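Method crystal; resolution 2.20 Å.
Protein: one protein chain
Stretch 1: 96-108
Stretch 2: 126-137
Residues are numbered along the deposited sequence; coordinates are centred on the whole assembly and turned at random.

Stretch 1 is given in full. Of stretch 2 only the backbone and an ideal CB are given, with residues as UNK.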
# COMPACT_ATOMS: atom_id res chain seq x y z
N LYS D 96 20.41 23.84 4.94
CA LYS D 96 20.49 24.03 6.38
C LYS D 96 21.00 25.42 6.74
O LYS D 96 20.24 26.24 7.27
CB LYS D 96 21.35 22.95 7.03
CG LYS D 96 20.63 21.60 7.21
CD LYS D 96 19.20 21.74 7.77
CE LYS D 96 18.11 21.69 6.69
NZ LYS D 96 16.73 21.82 7.23
N THR D 97 22.26 25.71 6.45
CA THR D 97 22.81 27.04 6.66
C THR D 97 23.27 27.62 5.33
O THR D 97 23.52 26.90 4.36
CB THR D 97 23.99 27.02 7.63
OG1 THR D 97 25.11 26.38 7.01
CG2 THR D 97 23.61 26.28 8.91
N ASP D 98 23.38 28.94 5.29
CA ASP D 98 23.73 29.55 4.02
C ASP D 98 25.22 29.45 3.73
O ASP D 98 25.65 29.95 2.69
CB ASP D 98 23.25 31.00 3.95
CG ASP D 98 23.70 31.85 5.13
OD1 ASP D 98 24.75 31.55 5.74
OD2 ASP D 98 23.02 32.85 5.43
N HIS D 99 26.02 28.82 4.61
CA HIS D 99 27.40 28.48 4.29
C HIS D 99 27.60 26.97 4.11
O HIS D 99 28.73 26.48 4.17
CB HIS D 99 28.36 29.02 5.36
CG HIS D 99 28.32 28.28 6.66
ND1 HIS D 99 27.14 27.88 7.26
CD2 HIS D 99 29.32 27.87 7.48
CE1 HIS D 99 27.41 27.27 8.39
NE2 HIS D 99 28.72 27.24 8.56
N THR D 100 26.51 26.22 3.89
CA THR D 100 26.62 24.81 3.60
C THR D 100 26.72 24.62 2.09
O THR D 100 25.88 25.13 1.33
CB THR D 100 25.42 24.02 4.14
OG1 THR D 100 25.36 24.12 5.57
CG2 THR D 100 25.53 22.57 3.74
N VAL D 101 27.74 23.89 1.66
CA VAL D 101 27.91 23.49 0.28
C VAL D 101 27.44 22.04 0.17
O VAL D 101 27.96 21.16 0.88
CB VAL D 101 29.37 23.65 -0.18
CG1 VAL D 101 29.49 23.40 -1.68
CG2 VAL D 101 29.89 25.04 0.17
N ARG D 102 26.44 21.80 -0.69
CA ARG D 102 25.83 20.49 -0.88
C ARG D 102 26.53 19.80 -2.04
O ARG D 102 26.58 20.35 -3.15
CB ARG D 102 24.33 20.62 -1.14
CG ARG D 102 23.47 20.73 0.13
CD ARG D 102 22.18 21.54 -0.10
NE ARG D 102 22.34 22.62 -1.08
CZ ARG D 102 21.34 23.20 -1.73
NH1 ARG D 102 21.58 24.18 -2.59
NH2 ARG D 102 20.08 22.80 -1.53
N ILE D 103 27.08 18.61 -1.80
CA ILE D 103 27.90 17.91 -2.77
C ILE D 103 27.34 16.51 -2.95
O ILE D 103 27.06 15.82 -1.96
CB ILE D 103 29.38 17.87 -2.34
CG1 ILE D 103 29.95 19.30 -2.28
CG2 ILE D 103 30.16 17.01 -3.29
CD1 ILE D 103 31.24 19.44 -1.51
N VAL D 104 27.15 16.10 -4.20
CA VAL D 104 26.70 14.76 -4.55
C VAL D 104 27.76 14.13 -5.44
O VAL D 104 28.40 14.82 -6.24
CB VAL D 104 25.33 14.79 -5.26
CG1 VAL D 104 25.41 15.59 -6.54
CG2 VAL D 104 24.86 13.39 -5.58
N CYS D 105 27.96 12.82 -5.30
CA CYS D 105 28.92 12.08 -6.11
C CYS D 105 28.74 10.60 -5.86
O CYS D 105 27.94 10.17 -5.02
CB CYS D 105 30.36 12.48 -5.79
SG CYS D 105 30.76 12.24 -4.04
N LEU D 106 29.52 9.81 -6.60
CA LEU D 106 29.55 8.38 -6.38
C LEU D 106 30.26 8.07 -5.07
O LEU D 106 31.06 8.87 -4.57
CB LEU D 106 30.25 7.67 -7.55
CG LEU D 106 29.48 7.75 -8.87
CD1 LEU D 106 29.84 9.04 -9.66
CD2 LEU D 106 29.71 6.48 -9.68
N HIS D 107 29.98 6.87 -4.54
CA HIS D 107 30.54 6.45 -3.26
C HIS D 107 32.06 6.49 -3.27
O HIS D 107 32.68 6.95 -2.30
CB HIS D 107 30.08 5.04 -2.91
CG HIS D 107 28.70 4.98 -2.33
ND1 HIS D 107 27.58 5.27 -3.07
CD2 HIS D 107 28.28 4.67 -1.09
CE1 HIS D 107 26.51 5.13 -2.30
NE2 HIS D 107 26.91 4.77 -1.09
N THR D 108 32.68 6.00 -4.35
CA THR D 108 34.14 5.90 -4.38
C THR D 108 34.77 7.29 -4.27
O THR D 108 35.65 7.52 -3.45
CB THR D 108 34.60 5.20 -5.66
OG1 THR D 108 34.16 5.94 -6.80
CG2 THR D 108 34.00 3.80 -5.73
N UNK D 126 37.95 26.26 5.28
CA UNK D 126 37.66 25.92 6.67
C UNK D 126 36.35 26.53 7.14
O UNK D 126 35.64 25.94 7.96
CB UNK D 126 38.80 26.38 7.58
N UNK D 127 36.01 27.72 6.63
CA UNK D 127 34.84 28.46 7.07
C UNK D 127 33.53 27.97 6.46
O UNK D 127 32.46 28.41 6.89
CB UNK D 127 35.03 29.94 6.74
N UNK D 128 33.58 27.07 5.48
CA UNK D 128 32.38 26.50 4.89
C UNK D 128 32.00 25.23 5.63
O UNK D 128 32.80 24.64 6.36
CB UNK D 128 32.59 26.22 3.40
N UNK D 129 30.75 24.81 5.44
CA UNK D 129 30.26 23.55 5.98
C UNK D 129 29.95 22.63 4.80
O UNK D 129 29.05 22.92 4.00
CB UNK D 129 29.03 23.76 6.86
N UNK D 130 30.68 21.53 4.69
CA UNK D 130 30.60 20.64 3.53
C UNK D 130 29.69 19.46 3.84
O UNK D 130 29.90 18.74 4.82
CB UNK D 130 31.99 20.15 3.12
N UNK D 131 28.68 19.26 3.00
CA UNK D 131 27.75 18.15 3.15
C UNK D 131 27.84 17.27 1.90
O UNK D 131 27.41 17.68 0.82
CB UNK D 131 26.32 18.65 3.37
N UNK D 132 28.36 16.06 2.07
CA UNK D 132 28.69 15.15 0.97
C UNK D 132 27.75 13.96 1.05
O UNK D 132 27.88 13.13 1.96
CB UNK D 132 30.15 14.70 1.03
N UNK D 133 26.80 13.85 0.12
CA UNK D 133 25.93 12.68 0.09
C UNK D 133 26.26 11.82 -1.12
O UNK D 133 25.85 12.16 -2.25
CB UNK D 133 24.46 13.10 0.07
N UNK D 134 26.96 10.70 -0.95
CA UNK D 134 27.20 9.81 -2.08
C UNK D 134 25.87 9.27 -2.58
O UNK D 134 24.92 9.11 -1.81
CB UNK D 134 28.14 8.67 -1.69
N UNK D 135 25.80 8.98 -3.88
CA UNK D 135 24.52 8.64 -4.49
C UNK D 135 24.75 7.69 -5.66
O UNK D 135 25.68 7.88 -6.45
CB UNK D 135 23.78 9.90 -4.95
N UNK D 136 23.90 6.66 -5.76
CA UNK D 136 23.90 5.79 -6.93
C UNK D 136 22.80 6.15 -7.91
O UNK D 136 22.58 5.42 -8.87
CB UNK D 136 23.75 4.33 -6.50
N UNK D 137 22.07 7.24 -7.67
CA UNK D 137 21.15 7.71 -8.69
C UNK D 137 21.96 8.10 -9.94
O UNK D 137 23.18 8.22 -9.91
CB UNK D 137 20.32 8.89 -8.18

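Position 126 has no atom of stretch 1 near its CB. Almost any residue would do; it is Ser-126. At 127, with nothing of stretch 1 near the CB, many residues would do. It is His-127, whose backbone O lies 3.2 Å from His-99 CD2, at the edge of that ring.

At position 128 the CB points sideways, 3.9 Å from His-99 O and 4.4 Å from Val-101 CG2. An aliphatic residue fits. It is Leu-128, and its CD1 lies 4.1 Å from Val-101 CG2.

From 129 the backbone is extended and pairs in parallel with stretch 1. Side chains alternate between two faces.

Position 129 shares a face with Thr-100. Its CB is 3.9 Å from Thr-100 OG1, and the His-99 ring is close by. Ser, Thr, Asn or Asp would suit this hydroxyl. It is Asn-129. Its CB sits over the His-99 ring face, 4.1 Å from the centroid. Its backbone binds twice: N to His-99 O and O to Val-101 N, both 2.9 Å.

Position 130 turns to the face of Val-101 and Ile-103. Leu, Ile or Val would match these aliphatic neighbours. It is Leu-130. Its CD2 reaches 4.0 Å from Val-101 CB.

Position 131 returns to the face of Thr-100 and Arg-102. Its CB is 4.0 Å from Thr-100 CG2. Small residues such as Ala, Ser or Thr are plausible. It is Ser-131; OG is hydrogen-bonded elsewhere in the structure. The backbone N donates to Val-101 O at 2.9 Å, and O accepts from Ile-103 N at 2.8 Å.

Position 132 faces the side of Ile-103 and Cys-105. A beta-branched aliphatic suits the extended backbone. It is Val-132. Its CG2 packs 4.1 Å from Ile-103 CB.

At 133 the CB turns to the face of Arg-102 and Val-104, 4.3 Å from Ile-103 O. The backbone is extended, so a beta-branched residue such as Thr or Val suits, and Ser also. It is Thr-133, whose N donates to Ile-103 O at 2.9 Å.

At position 134 phi is -63°, and N makes no hydrogen bond to stretch 1. Proline is therefore possible, as are small aliphatics. It is Pro-134; CB lies over one face of the His-107 ring, 3.8 Å from its centroid, a CH-pi contact.

Position 135 has its CB 3.7 Å from Val-104 CG2. Ala, Ser or Thr would suit. It is Ser-135. Its N donates to Cys-105 O at 2.7 Å.

Position 136 lies near the His-107 ring, with room for many residues; it is Val-136. Position 137 is unconstrained by stretch 1; it is Leu-137, whose N donates to Ser-135 OG at 3.1 Å.

Stretch 2 (126-137) SHLNLSVTPSVL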
# COMPACT_ATOMS: atom_id res chain seq x y z
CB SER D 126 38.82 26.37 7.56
OG SER D 126 38.37 26.77 8.84
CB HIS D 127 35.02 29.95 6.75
CG HIS D 127 34.95 30.26 5.29
ND1 HIS D 127 35.93 29.88 4.39
CD2 HIS D 127 33.99 30.88 4.56
CE1 HIS D 127 35.59 30.27 3.18
NE2 HIS D 127 34.42 30.88 3.25
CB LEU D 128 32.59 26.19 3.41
CG LEU D 128 33.05 27.36 2.55
CD1 LEU D 128 33.42 26.87 1.17
CD2 LEU D 128 31.95 28.41 2.47
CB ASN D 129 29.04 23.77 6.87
CG ASN D 129 28.47 22.47 7.39
OD1 ASN D 129 29.20 21.49 7.57
ND2 ASN D 129 27.16 22.44 7.63
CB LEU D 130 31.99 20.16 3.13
CG LEU D 130 32.93 21.34 2.94
CD1 LEU D 130 34.37 20.89 2.82
CD2 LEU D 130 32.52 22.12 1.71
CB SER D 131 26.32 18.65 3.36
OG SER D 131 25.40 17.56 3.40
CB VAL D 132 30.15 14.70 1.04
CG1 VAL D 132 30.43 13.59 0.04
CG2 VAL D 132 31.09 15.89 0.84
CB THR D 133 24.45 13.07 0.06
OG1 THR D 133 24.05 13.23 -1.30
CG2 THR D 133 24.24 14.35 0.82
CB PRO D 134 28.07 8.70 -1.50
CG PRO D 134 28.36 9.10 -0.08
CD PRO D 134 27.30 10.06 0.32
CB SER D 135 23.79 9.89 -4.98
OG SER D 135 22.66 9.56 -5.77
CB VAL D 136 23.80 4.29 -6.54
CG1 VAL D 136 24.87 3.92 -5.54
CG2 VAL D 136 22.39 3.95 -6.00
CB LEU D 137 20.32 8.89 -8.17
CG LEU D 137 19.36 8.65 -7.00
CD1 LEU D 137 18.99 9.98 -6.40
CD2 LEU D 137 18.10 7.87 -7.39
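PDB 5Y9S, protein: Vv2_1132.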